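Side-chain contacts in PUM-HD domain-containing protein (Caenorhabditis elegans, PDB 7CGF), which binds PBE-containing RNA through the stacked Pumilio repeats of its PUM-HD domain and probably recognises mRNA 3' untranslated regions: residues Met284-Ala289 against Arg325-Leu330; Asn255-Phe260 against Val297-Gln302; Gln216-Phe221 against Arg246-Thr251; Arg101-Ile106 against Gln135-Ser140; Gly35-Phe40 against Asp75-Asp80. The protein carries 2 engineered substitutions. All blocks are in the same frame, centred on the assembly; numbering follows the deposited sequence. Where two conformers were deposited one is given.

Contact 1: Met284-Ala289 against Arg325-Leu330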
# COMPACT_ATOMS: atom_id res chain seq x y z
N MET A 284 12.94 26.72 -8.09
CA MET A 284 14.28 26.20 -7.81
C MET A 284 14.69 25.14 -8.83
O MET A 284 15.85 25.12 -9.27
CB MET A 284 14.32 25.62 -6.40
CG MET A 284 14.12 26.68 -5.34
SD MET A 284 13.93 25.94 -3.74
CE MET A 284 15.49 25.05 -3.66
N ILE A 285 13.76 24.25 -9.19
CA ILE A 285 14.06 23.19 -10.16
C ILE A 285 14.28 23.79 -11.54
O ILE A 285 15.25 23.46 -12.23
CB ILE A 285 12.95 22.13 -10.16
CG1 ILE A 285 12.85 21.46 -8.80
CG2 ILE A 285 13.19 21.09 -11.27
CD1 ILE A 285 11.60 20.59 -8.63
N VAL A 286 13.39 24.70 -11.96
CA VAL A 286 13.56 25.38 -13.25
C VAL A 286 14.88 26.13 -13.31
O VAL A 286 15.61 26.08 -14.32
CB VAL A 286 12.36 26.31 -13.53
CG1 VAL A 286 12.63 27.16 -14.76
CG2 VAL A 286 11.09 25.49 -13.73
N GLY A 287 15.23 26.85 -12.24
CA GLY A 287 16.48 27.60 -12.24
C GLY A 287 17.69 26.70 -12.35
O GLY A 287 18.66 27.03 -13.04
N ALA A 288 17.66 25.55 -11.67
CA ALA A 288 18.74 24.58 -11.80
C ALA A 288 18.84 24.07 -13.22
O ALA A 288 19.95 23.90 -13.75
CB ALA A 288 18.51 23.42 -10.83
N ALA A 289 17.69 23.83 -13.85
CA ALA A 289 17.68 23.25 -15.19
C ALA A 289 18.18 24.23 -16.24
O ALA A 289 18.80 23.81 -17.22
CB ALA A 289 16.26 22.79 -15.55
N ARG A 325 7.73 28.63 -17.79
CA ARG A 325 7.89 28.02 -19.11
C ARG A 325 8.66 28.95 -20.04
O ARG A 325 9.45 28.49 -20.87
CB ARG A 325 6.53 27.69 -19.72
CG ARG A 325 5.82 26.49 -19.12
CD ARG A 325 4.63 26.06 -19.98
NE ARG A 325 3.87 27.22 -20.44
CZ ARG A 325 2.79 27.70 -19.84
NH1 ARG A 325 2.18 28.78 -20.34
NH2 ARG A 325 2.32 27.12 -18.74
N ARG A 326 8.46 30.26 -19.90
CA ARG A 326 9.14 31.21 -20.76
C ARG A 326 10.66 31.08 -20.63
O ARG A 326 11.37 31.10 -21.64
CB ARG A 326 8.65 32.62 -20.43
CG ARG A 326 9.34 33.73 -21.15
CD ARG A 326 8.59 35.03 -20.90
NE ARG A 326 9.32 36.16 -21.45
CZ ARG A 326 10.28 36.78 -20.79
NH1 ARG A 326 10.92 37.81 -21.35
NH2 ARG A 326 10.59 36.38 -19.56
N GLU A 327 11.17 30.91 -19.41
CA GLU A 327 12.61 30.73 -19.25
C GLU A 327 13.08 29.41 -19.86
O GLU A 327 14.16 29.35 -20.46
CB GLU A 327 12.99 30.80 -17.76
CG GLU A 327 14.50 30.64 -17.52
CD GLU A 327 14.89 30.66 -16.05
OE1 GLU A 327 16.11 30.72 -15.76
OE2 GLU A 327 13.98 30.62 -15.18
N LEU A 328 12.29 28.35 -19.71
CA LEU A 328 12.66 27.07 -20.31
C LEU A 328 12.70 27.16 -21.83
O LEU A 328 13.61 26.61 -22.47
CB LEU A 328 11.67 25.98 -19.89
CG LEU A 328 11.76 25.52 -18.44
CD1 LEU A 328 10.49 24.78 -18.09
CD2 LEU A 328 12.97 24.62 -18.25
N ILE A 329 11.71 27.82 -22.42
CA ILE A 329 11.66 27.97 -23.88
C ILE A 329 12.86 28.77 -24.38
O ILE A 329 13.54 28.38 -25.34
CB ILE A 329 10.34 28.63 -24.31
CG1 ILE A 329 9.17 27.66 -24.10
CG2 ILE A 329 10.42 29.11 -25.76
CD1 ILE A 329 7.83 28.35 -23.91
N LEU A 330 13.16 29.89 -23.72
CA LEU A 330 14.28 30.71 -24.15
C LEU A 330 15.60 29.96 -24.00
O LEU A 330 16.54 30.21 -24.76
CB LEU A 330 14.29 32.03 -23.36
CG LEU A 330 13.04 32.88 -23.65
CD1 LEU A 330 12.88 34.03 -22.66
CD2 LEU A 330 13.06 33.41 -25.09
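E327 leaves helix 322-332 on the side facing V286 of helix 279-290, and its fully extended chain runs past the valine in the opposite sense. CB of E327 is still 4.7 Å from V286 CG1, and CG draws no closer. At CD the gap narrows to 4.4 Å, measured to the same methyl, and E327 OE2 rests on V286 CG1 at 3.7 Å. OE1, the other carboxylate oxygen, turns toward the backbone of G287, 4.7 Å from G287 CA. V286 and the E327-L328 pair fall in successive predicted Pumilio repeats, stacked side by side in the PUM-HD solenoid. V286 CG1 stands anti to its own N (chi1 171°), which points this methyl into the gap between the helices. There it also meets the branch carbon of L328, with CG1 of V286 4.1 Å from CG of L328. Below this layer M316 of helix 309-319 packs on V286, and F317 packs on L328.

Contact 2: Asn255-Phe260 against Val297-Gln302; sequences NNLFEF and VPIVVQ
L257, F258, I299 and Q302 join the short helices 257-261 and 299-304, which lie in successive predicted Pumilio repeats, side by side along the superhelix. The apolar half is made by I299 CG2, a methyl that lies 4.1 Å from L257 CD2 and near the plane of the F258 ring, at its edge. Its distance to F258 CB is 4.3 Å. F258 carries its ring anti to the backbone N (chi1 -174°), across the line of the Q302 side chain at about a right angle. Q302 CB touches F258 CE1 at 3.7 Å, while OE1 sits 3.8 Å above the ring plane, offset toward the rim; the amide and ring planes are 55° apart. The amide is turned by its other end, where NE2 donates to V297 O at 2.8 Å, the acceptor almost in the amide plane but the donor well above the carbonyl plane. Replacing Q302 by alanine is likely to leave V297 O without this donor and one face of F258 without its amide cover. The contact therefore mixes apolar packing with an amide whose oxygen faces a ring while its nitrogen ties down the turn entering its own helix.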
# COMPACT_ATOMS: atom_id res chain seq x y z
N ASN A 255 19.95 20.89 -6.35
CA ASN A 255 21.40 20.94 -6.32
C ASN A 255 22.05 19.77 -7.04
O ASN A 255 23.23 19.85 -7.38
CB ASN A 255 21.91 21.01 -4.88
CG ASN A 255 21.62 22.34 -4.22
OD1 ASN A 255 21.38 23.34 -4.90
ND2 ASN A 255 21.65 22.37 -2.89
N ASN A 256 21.31 18.69 -7.28
CA ASN A 256 21.84 17.50 -7.93
C ASN A 256 20.93 17.05 -9.05
O ASN A 256 20.70 15.86 -9.25
CB ASN A 256 22.04 16.38 -6.91
CG ASN A 256 22.99 16.78 -5.80
OD1 ASN A 256 24.20 16.66 -5.94
ND2 ASN A 256 22.44 17.29 -4.70
N LEU A 257 20.42 18.02 -9.83
CA LEU A 257 19.29 17.77 -10.72
C LEU A 257 19.63 16.77 -11.82
O LEU A 257 18.84 15.88 -12.12
CB LEU A 257 18.81 19.09 -11.34
CG LEU A 257 17.60 18.98 -12.28
CD1 LEU A 257 16.36 18.50 -11.55
CD2 LEU A 257 17.33 20.30 -12.99
N PHE A 258 20.80 16.93 -12.45
CA PHE A 258 21.13 16.02 -13.54
C PHE A 258 21.24 14.58 -13.05
O PHE A 258 20.72 13.66 -13.69
CB PHE A 258 22.42 16.45 -14.23
CG PHE A 258 22.74 15.65 -15.44
CD1 PHE A 258 22.02 15.83 -16.60
CD2 PHE A 258 23.72 14.68 -15.40
CE1 PHE A 258 22.29 15.08 -17.73
CE2 PHE A 258 23.99 13.92 -16.53
CZ PHE A 258 23.27 14.12 -17.69
N GLU A 259 21.89 14.37 -11.91
CA GLU A 259 22.04 13.01 -11.40
C GLU A 259 20.69 12.40 -11.04
O GLU A 259 20.41 11.25 -11.40
CB GLU A 259 22.98 13.00 -10.20
CG GLU A 259 24.45 13.15 -10.59
CD GLU A 259 24.87 12.16 -11.66
OE1 GLU A 259 24.74 10.93 -11.42
OE2 GLU A 259 25.31 12.60 -12.75
N PHE A 260 19.82 13.16 -10.36
CA PHE A 260 18.51 12.62 -9.99
C PHE A 260 17.67 12.32 -11.23
O PHE A 260 16.97 11.30 -11.28
CB PHE A 260 17.76 13.58 -9.07
CG PHE A 260 18.06 13.38 -7.61
CD1 PHE A 260 19.17 13.95 -7.04
CD2 PHE A 260 17.20 12.64 -6.82
CE1 PHE A 260 19.45 13.77 -5.70
CE2 PHE A 260 17.46 12.46 -5.48
CZ PHE A 260 18.60 13.01 -4.92
N VAL A 297 26.40 22.88 -22.19
CA VAL A 297 25.04 23.28 -22.55
C VAL A 297 24.17 23.25 -21.29
O VAL A 297 24.55 22.60 -20.30
CB VAL A 297 24.47 22.38 -23.66
CG1 VAL A 297 25.46 22.27 -24.81
CG2 VAL A 297 24.14 21.02 -23.13
N PRO A 298 23.02 23.94 -21.27
CA PRO A 298 22.19 23.96 -20.06
C PRO A 298 21.71 22.57 -19.68
O PRO A 298 21.52 21.70 -20.54
CB PRO A 298 21.02 24.87 -20.44
CG PRO A 298 21.52 25.69 -21.58
CD PRO A 298 22.46 24.80 -22.33
N ILE A 299 21.50 22.37 -18.38
CA ILE A 299 21.10 21.07 -17.86
C ILE A 299 19.84 20.57 -18.55
O ILE A 299 19.72 19.38 -18.86
CB ILE A 299 20.92 21.14 -16.32
CG1 ILE A 299 22.25 21.49 -15.64
CG2 ILE A 299 20.37 19.85 -15.77
CD1 ILE A 299 23.26 20.38 -15.66
N VAL A 300 18.87 21.46 -18.79
CA VAL A 300 17.60 21.05 -19.38
C VAL A 300 17.81 20.46 -20.77
O VAL A 300 17.09 19.53 -21.17
CB VAL A 300 16.60 22.23 -19.40
CG1 VAL A 300 17.16 23.44 -20.20
CG2 VAL A 300 15.25 21.79 -19.93
N VAL A 301 18.81 20.95 -21.50
CA VAL A 301 19.12 20.41 -22.82
C VAL A 301 19.71 19.00 -22.69
O VAL A 301 19.26 18.07 -23.36
CB VAL A 301 20.08 21.35 -23.57
CG1 VAL A 301 20.45 20.76 -24.91
CG2 VAL A 301 19.44 22.72 -23.71
N GLN A 302 20.70 18.83 -21.81
CA GLN A 302 21.25 17.51 -21.53
C GLN A 302 20.16 16.54 -21.09
O GLN A 302 20.15 15.38 -21.49
CB GLN A 302 22.33 17.61 -20.45
CG GLN A 302 23.43 18.61 -20.75
CD GLN A 302 24.42 18.75 -19.62
OE1 GLN A 302 24.75 17.77 -18.95
NE2 GLN A 302 24.90 19.97 -19.39

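Contact 3: Gln216-Phe221 against Arg246-Thr251; sequences QIHKRF and RMVIVT
Two first torsions aim F221 and I249 at each other: F221 has CG anti to its N (chi1 -177°), and I249 has CG1 anti to its carbonyl carbon (chi1 -72°) and CG2 anti to its N, both facing the phenyl rim. The side chains cross at about a right angle. F221 CE1 lies 3.6 Å from I249 CG1, and F221 CZ lies 3.7 Å from I249 CG2. H218 adds its imidazole less certainly: in one of its two conformers I249 CG1 sits at the ring edge, 3.8 Å from H218 NE2, and V248 CG1 is 4.0 Å from the same nitrogen. Both segments lie in one predicted Pumilio repeat (216-251) of the PUM-HD solenoid, where helix 243-255 meets the end of helix 207-219 and the start of helix 221-225; V237 of helix 230-240 packs against I249 and V234 against F221. No hydrogen bond crosses here, and in that conformer H218 NE2 tentatively lacks a partner, so cohesion is essentially van der Waals.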
# COMPACT_ATOMS: atom_id res chain seq x y z
N GLN A 216 14.61 9.55 9.43
CA GLN A 216 15.45 8.42 9.02
C GLN A 216 15.57 8.35 7.51
O GLN A 216 16.66 8.10 6.98
CB GLN A 216 14.87 7.09 9.54
CG GLN A 216 15.31 6.62 10.93
CD GLN A 216 16.70 7.08 11.34
OE1 GLN A 216 16.83 8.14 11.90
NE2 GLN A 216 17.73 6.27 11.07
N ILE A 217 14.46 8.55 6.80
CA ILE A 217 14.51 8.53 5.33
C ILE A 217 15.49 9.58 4.82
O ILE A 217 16.28 9.32 3.91
CB ILE A 217 13.10 8.73 4.75
CG1 ILE A 217 12.20 7.54 5.12
CG2 ILE A 217 13.17 8.89 3.23
CD1 ILE A 217 10.71 7.80 4.98
N HIS A 218 15.46 10.79 5.40
CA HIS A 218 16.37 11.85 4.96
C HIS A 218 17.83 11.44 5.10
O HIS A 218 18.67 11.82 4.27
CB HIS A 218 16.11 13.14 5.76
CG HIS A 218 15.00 13.99 5.22
ND1 HIS A 218 13.99 14.49 6.02
CD2 HIS A 218 14.76 14.47 3.97
CE1 HIS A 218 13.17 15.22 5.29
NE2 HIS A 218 13.61 15.23 4.04
N LYS A 219 18.18 10.67 6.14
CA LYS A 219 19.58 10.34 6.37
C LYS A 219 20.18 9.52 5.24
O LYS A 219 21.38 9.64 4.96
CB LYS A 219 19.73 9.59 7.70
CG LYS A 219 19.38 10.47 8.93
CD LYS A 219 19.42 9.64 10.22
CE LYS A 219 18.94 10.47 11.42
NZ LYS A 219 18.93 9.70 12.71
N ARG A 220 19.37 8.70 4.57
CA ARG A 220 19.83 7.91 3.42
C ARG A 220 18.99 8.22 2.19
O ARG A 220 18.63 7.35 1.40
CB ARG A 220 19.83 6.43 3.76
CG ARG A 220 20.85 6.15 4.85
CD ARG A 220 20.91 4.70 5.23
NE ARG A 220 21.45 3.90 4.15
CZ ARG A 220 21.67 2.59 4.26
NH1 ARG A 220 21.39 1.97 5.40
NH2 ARG A 220 22.16 1.91 3.24
N PHE A 221 18.71 9.51 2.02
CA PHE A 221 17.78 9.97 0.99
C PHE A 221 18.19 9.52 -0.40
O PHE A 221 17.37 8.97 -1.15
CB PHE A 221 17.67 11.49 1.03
CG PHE A 221 16.68 12.03 0.04
CD1 PHE A 221 15.33 12.00 0.33
CD2 PHE A 221 17.10 12.52 -1.19
CE1 PHE A 221 14.41 12.46 -0.56
CE2 PHE A 221 16.17 12.99 -2.09
CZ PHE A 221 14.82 12.95 -1.77
N ARG A 246 9.62 19.10 2.28
CA ARG A 246 9.64 19.35 0.85
C ARG A 246 10.75 20.32 0.48
O ARG A 246 11.42 20.14 -0.55
CB ARG A 246 8.28 19.87 0.37
CG ARG A 246 7.26 18.78 0.11
CD ARG A 246 5.94 19.33 -0.38
NE ARG A 246 5.31 20.20 0.62
CZ ARG A 246 4.65 19.73 1.67
NH1 ARG A 246 4.55 18.42 1.85
NH2 ARG A 246 4.10 20.57 2.55
N MET A 247 10.99 21.35 1.31
CA MET A 247 12.10 22.26 1.02
C MET A 247 13.43 21.52 1.02
O MET A 247 14.26 21.72 0.12
CB MET A 247 12.10 23.42 2.03
CG MET A 247 13.34 24.31 1.96
SD MET A 247 13.52 25.07 0.33
CE MET A 247 11.89 25.59 0.05
N VAL A 248 13.66 20.64 2.00
CA VAL A 248 14.92 19.93 2.04
C VAL A 248 15.05 19.05 0.79
O VAL A 248 16.12 18.99 0.17
CB VAL A 248 15.03 19.11 3.34
CG1 VAL A 248 16.19 18.14 3.26
CG2 VAL A 248 15.22 20.05 4.52
N ILE A 249 13.96 18.39 0.40
CA ILE A 249 14.01 17.48 -0.74
C ILE A 249 14.23 18.27 -2.03
O ILE A 249 15.10 17.93 -2.84
CB ILE A 249 12.74 16.61 -0.81
CG1 ILE A 249 12.77 15.57 0.31
CG2 ILE A 249 12.64 15.90 -2.16
CD1 ILE A 249 11.47 14.82 0.46
N VAL A 250 13.48 19.36 -2.20
CA VAL A 250 13.60 20.14 -3.44
C VAL A 250 14.96 20.79 -3.53
O VAL A 250 15.52 20.91 -4.63
CB VAL A 250 12.46 21.17 -3.52
CG1 VAL A 250 12.72 22.20 -4.62
CG2 VAL A 250 11.13 20.45 -3.72
N THR A 251 15.51 21.24 -2.40
CA THR A 251 16.86 21.80 -2.41
C THR A 251 17.86 20.75 -2.85
O THR A 251 18.74 21.02 -3.67
CB THR A 251 17.22 22.35 -1.03
OG1 THR A 251 16.33 23.42 -0.69
CG2 THR A 251 18.65 22.87 -1.00

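Contact 4: Arg101-Ile106 against Gln135-Ser140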
# COMPACT_ATOMS: atom_id res chain seq x y z
N ARG A 101 -16.49 -13.45 20.42
CA ARG A 101 -16.27 -14.89 20.52
C ARG A 101 -15.35 -15.38 19.42
O ARG A 101 -14.53 -16.28 19.64
CB ARG A 101 -17.59 -15.65 20.49
CG ARG A 101 -18.41 -15.55 21.76
CD ARG A 101 -19.74 -16.29 21.60
NE ARG A 101 -19.54 -17.70 21.29
CZ ARG A 101 -20.50 -18.53 20.88
NH1 ARG A 101 -20.23 -19.80 20.62
NH2 ARG A 101 -21.74 -18.07 20.72
N LEU A 102 -15.47 -14.81 18.22
CA LEU A 102 -14.65 -15.27 17.11
C LEU A 102 -13.20 -14.81 17.27
O LEU A 102 -12.27 -15.57 16.98
CB LEU A 102 -15.25 -14.79 15.78
CG LEU A 102 -14.60 -15.37 14.52
CD1 LEU A 102 -14.57 -16.88 14.58
CD2 LEU A 102 -15.32 -14.88 13.27
N VAL A 103 -12.99 -13.57 17.74
CA VAL A 103 -11.63 -13.15 18.07
C VAL A 103 -11.03 -14.07 19.14
O VAL A 103 -9.88 -14.49 19.03
CB VAL A 103 -11.60 -11.68 18.52
CG1 VAL A 103 -10.21 -11.32 19.07
CG2 VAL A 103 -11.94 -10.76 17.36
N ASP A 104 -11.82 -14.42 20.17
CA ASP A 104 -11.31 -15.34 21.20
C ASP A 104 -10.87 -16.66 20.60
O ASP A 104 -9.92 -17.29 21.10
CB ASP A 104 -12.38 -15.62 22.26
CG ASP A 104 -12.52 -14.51 23.29
OD1 ASP A 104 -11.55 -13.76 23.54
OD2 ASP A 104 -13.62 -14.41 23.88
N ALA A 105 -11.56 -17.12 19.56
CA ALA A 105 -11.27 -18.42 18.96
C ALA A 105 -9.99 -18.43 18.16
O ALA A 105 -9.40 -19.50 17.97
CB ALA A 105 -12.43 -18.85 18.05
N ILE A 106 -9.54 -17.28 17.68
CA ILE A 106 -8.34 -17.22 16.84
C ILE A 106 -7.19 -16.50 17.49
O ILE A 106 -6.09 -16.51 16.93
CB ILE A 106 -8.63 -16.57 15.47
CG1 ILE A 106 -9.02 -15.10 15.67
CG2 ILE A 106 -9.69 -17.37 14.70
CD1 ILE A 106 -9.14 -14.28 14.37
N GLN A 135 -9.85 -4.71 17.89
CA GLN A 135 -8.67 -4.43 17.07
C GLN A 135 -7.41 -4.43 17.93
O GLN A 135 -6.39 -5.02 17.56
CB GLN A 135 -8.81 -3.09 16.37
CG GLN A 135 -9.86 -3.01 15.28
CD GLN A 135 -9.99 -1.58 14.77
OE1 GLN A 135 -10.01 -0.63 15.55
NE2 GLN A 135 -10.04 -1.42 13.45
N ILE A 136 -7.46 -3.74 19.07
CA ILE A 136 -6.30 -3.66 19.95
C ILE A 136 -5.89 -5.04 20.43
O ILE A 136 -4.70 -5.35 20.56
CB ILE A 136 -6.60 -2.71 21.13
CG1 ILE A 136 -6.77 -1.28 20.64
CG2 ILE A 136 -5.50 -2.79 22.17
CD1 ILE A 136 -7.31 -0.34 21.71
N LYS A 137 -6.88 -5.91 20.70
CA LYS A 137 -6.58 -7.27 21.13
C LYS A 137 -5.81 -8.03 20.06
O LYS A 137 -4.83 -8.72 20.35
CB LYS A 137 -7.89 -7.98 21.49
CG LYS A 137 -7.71 -9.32 22.16
CD LYS A 137 -9.02 -9.90 22.69
CE LYS A 137 -8.81 -11.34 23.13
NZ LYS A 137 -10.06 -11.99 23.63
N ILE A 138 -6.23 -7.90 18.80
CA ILE A 138 -5.50 -8.54 17.70
C ILE A 138 -4.09 -7.98 17.59
O ILE A 138 -3.11 -8.73 17.44
CB ILE A 138 -6.28 -8.39 16.38
CG1 ILE A 138 -7.55 -9.24 16.44
CG2 ILE A 138 -5.41 -8.79 15.18
CD1 ILE A 138 -8.37 -9.18 15.16
N LEU A 139 -3.96 -6.65 17.65
CA LEU A 139 -2.64 -6.04 17.51
C LEU A 139 -1.71 -6.45 18.64
O LEU A 139 -0.49 -6.56 18.43
CB LEU A 139 -2.75 -4.52 17.47
CG LEU A 139 -3.40 -3.93 16.22
CD1 LEU A 139 -3.36 -2.41 16.24
CD2 LEU A 139 -2.71 -4.49 15.00
N SER A 140 -2.26 -6.70 19.83
CA SER A 140 -1.43 -7.12 20.96
C SER A 140 -0.70 -8.42 20.67
O SER A 140 0.37 -8.68 21.23
CB SER A 140 -2.29 -7.24 22.22
OG SER A 140 -2.97 -8.49 22.25
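V103 and D104 face K137 and I138 across two helices of the Pumilio solenoid, 99-106 and 132-142, each the neighbour of the other in the stack of repeats. The short segments run almost exactly parallel, 4° apart, with axes 10.9 Å from each other at closest approach, and V103 lies level with I138. The apolar contacts centre on one methyl. V103 CG1, placed anti to its backbone N (chi1 171°), meets K137 CD at 4.1 Å and I138 CG1 at 4.3 Å. The lysine slides past the valine in the opposite direction, so its methylenes serve as the apolar flank of the interface, while I138 packs on A126 and L127 of helix 119-129 beneath. The ionic contact lies further out, where the extended chain of K137 ends beside D104. D104 OD1 and K137 NZ are paired as a salt bridge, but both atoms are modelled too close to each other, so its geometry is doubtful. No hydrogen bond crosses the two segments; Q135 NE2 donates to L127 O of helix 119-129 and to K165 O. On helix 132-142 itself, S140 OG donates to K137 O at 2.7 Å, tilted 23° from the carbonyl plane.

Contact 5: Gly35-Phe40 against Asp75-Asp80; sequences GALLKF and DELVDD
The E76 carboxylate lies broadside to L38, whose two methyls stand on the same side of its plane: CD1 of L38 is 3.8 Å from E76 CD, almost straight above the plane, and CD2 of L38 is shifted toward the oxygens, 3.6 Å from E76 OE1. The second flat group, the F40 ring, packs on helix 14-20 and has A36 O in its plane at the edge. E76 crosses L38 at about a right angle, its chain extended beyond CG, and its OE2 takes a salt bridge from K42, just past helix 37-41, which carries L38. Two successive predicted Pumilio repeats of the PUM-HD solenoid meet at this point, helix 37-41 against helix 74-78, with the RNA about 5 Å away at the nearest atoms. Inward of the carboxylate, L38 CD1 touches L77 CD2 at 3.8 Å, and L37 CD1 touches L77 CD1 at 4.0 Å. In place of L38 an alanine, lacking both methyl branches, is likely to leave the E76 carboxylate without its aliphatic cover and a gap beside L77 CD2. L77 also packs on V87 of helix 83-89, and L37 on V70 of helix 67-72.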
# COMPACT_ATOMS: atom_id res chain seq x y z
N GLY A 35 -22.95 -31.24 12.47
CA GLY A 35 -21.59 -31.71 12.54
C GLY A 35 -20.88 -31.73 11.21
O GLY A 35 -19.66 -31.95 11.19
N ALA A 36 -21.59 -31.48 10.11
CA ALA A 36 -21.00 -31.47 8.79
C ALA A 36 -20.39 -30.12 8.42
O ALA A 36 -19.93 -29.97 7.28
CB ALA A 36 -22.03 -31.85 7.73
N LEU A 37 -20.39 -29.16 9.34
CA LEU A 37 -19.93 -27.80 9.02
C LEU A 37 -18.50 -27.81 8.50
O LEU A 37 -18.19 -27.18 7.49
CB LEU A 37 -20.06 -26.90 10.25
CG LEU A 37 -19.63 -25.42 10.16
CD1 LEU A 37 -18.10 -25.25 10.28
CD2 LEU A 37 -20.13 -24.72 8.89
N LEU A 38 -17.61 -28.51 9.21
CA LEU A 38 -16.21 -28.54 8.81
C LEU A 38 -16.05 -29.08 7.39
O LEU A 38 -15.36 -28.46 6.56
CB LEU A 38 -15.40 -29.38 9.81
CG LEU A 38 -13.93 -29.62 9.49
CD1 LEU A 38 -13.14 -28.32 9.40
CD2 LEU A 38 -13.30 -30.58 10.50
N LYS A 39 -16.67 -30.22 7.09
CA LYS A 39 -16.57 -30.78 5.74
C LYS A 39 -17.15 -29.83 4.70
O LYS A 39 -16.55 -29.62 3.64
CB LYS A 39 -17.27 -32.15 5.68
CG LYS A 39 -16.46 -33.30 6.26
CD LYS A 39 -17.27 -34.59 6.19
CE LYS A 39 -16.76 -35.66 7.16
NZ LYS A 39 -15.42 -36.18 6.77
N PHE A 40 -18.30 -29.22 5.00
CA PHE A 40 -18.91 -28.29 4.06
C PHE A 40 -17.98 -27.10 3.79
O PHE A 40 -17.77 -26.71 2.64
CB PHE A 40 -20.25 -27.80 4.59
CG PHE A 40 -21.44 -28.54 4.02
CD1 PHE A 40 -21.85 -29.74 4.55
CD2 PHE A 40 -22.15 -28.00 2.96
CE1 PHE A 40 -22.95 -30.41 4.03
CE2 PHE A 40 -23.26 -28.67 2.43
CZ PHE A 40 -23.65 -29.88 2.96
N ASP A 75 -9.39 -23.03 13.95
CA ASP A 75 -8.00 -23.19 13.54
C ASP A 75 -7.89 -23.96 12.24
O ASP A 75 -7.00 -23.67 11.43
CB ASP A 75 -7.16 -23.87 14.62
CG ASP A 75 -5.73 -24.15 14.15
OD1 ASP A 75 -4.98 -23.19 13.88
OD2 ASP A 75 -5.35 -25.33 14.02
N GLU A 76 -8.79 -24.92 11.99
CA GLU A 76 -8.72 -25.64 10.73
C GLU A 76 -9.30 -24.86 9.55
O GLU A 76 -8.92 -25.11 8.40
CB GLU A 76 -9.45 -26.98 10.87
CG GLU A 76 -9.01 -27.99 9.84
CD GLU A 76 -9.59 -29.36 10.10
OE1 GLU A 76 -9.89 -29.66 11.28
OE2 GLU A 76 -9.76 -30.12 9.12
N LEU A 77 -10.18 -23.89 9.81
CA LEU A 77 -10.83 -23.18 8.73
C LEU A 77 -10.10 -21.93 8.31
O LEU A 77 -10.22 -21.52 7.14
CB LEU A 77 -12.26 -22.80 9.12
CG LEU A 77 -13.23 -23.97 9.35
CD1 LEU A 77 -14.56 -23.43 9.87
CD2 LEU A 77 -13.43 -24.78 8.08
N VAL A 78 -9.36 -21.27 9.22
CA VAL A 78 -8.90 -19.91 8.88
C VAL A 78 -7.87 -19.93 7.77
O VAL A 78 -7.83 -18.99 6.96
CB VAL A 78 -8.37 -19.14 10.11
CG1 VAL A 78 -9.51 -18.76 11.03
CG2 VAL A 78 -7.27 -19.93 10.84
N ASP A 79 -6.99 -20.93 7.72
CA ASP A 79 -6.04 -21.02 6.60
C ASP A 79 -6.45 -22.08 5.60
O ASP A 79 -5.58 -22.74 5.00
CB ASP A 79 -4.61 -21.26 7.09
CG ASP A 79 -3.58 -20.82 6.05
OD1 ASP A 79 -3.83 -19.77 5.42
OD2 ASP A 79 -2.55 -21.50 5.83
N ASP A 80 -7.75 -22.27 5.38
CA ASP A 80 -8.20 -23.15 4.32
C ASP A 80 -8.67 -22.35 3.11
O ASP A 80 -9.32 -21.30 3.25
CB ASP A 80 -9.35 -24.05 4.79
CG ASP A 80 -9.79 -25.00 3.71
OD1 ASP A 80 -9.05 -25.97 3.45
OD2 ASP A 80 -10.84 -24.76 3.11

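In the fold
All five contacts join neighbouring helices of the Pumilio solenoid; no hydrogen bond crosses any, and contact 4 alone has a charged pair, of doubtful geometry. Contact 1 is the most buried; the others are partly buried. Contact 3 stays within one predicted repeat, whereas contacts 1, 2 and 5 span two. Helices 243-255 and 257-261 link contact 3 to contact 2 in sequence, as 279-290 and 299-304 link contact 1 to it; A289 touches I299 and V300, and M284 packs on T251. Contacts 4 and 5 form a second pair, joined through I106 on V78. Carboxylates edge contacts 1, 4 and 5; Q302 and H218 put an amide and an imidazole in the middle of contacts 2 and 3. Contact 5 lies nearest the RNA.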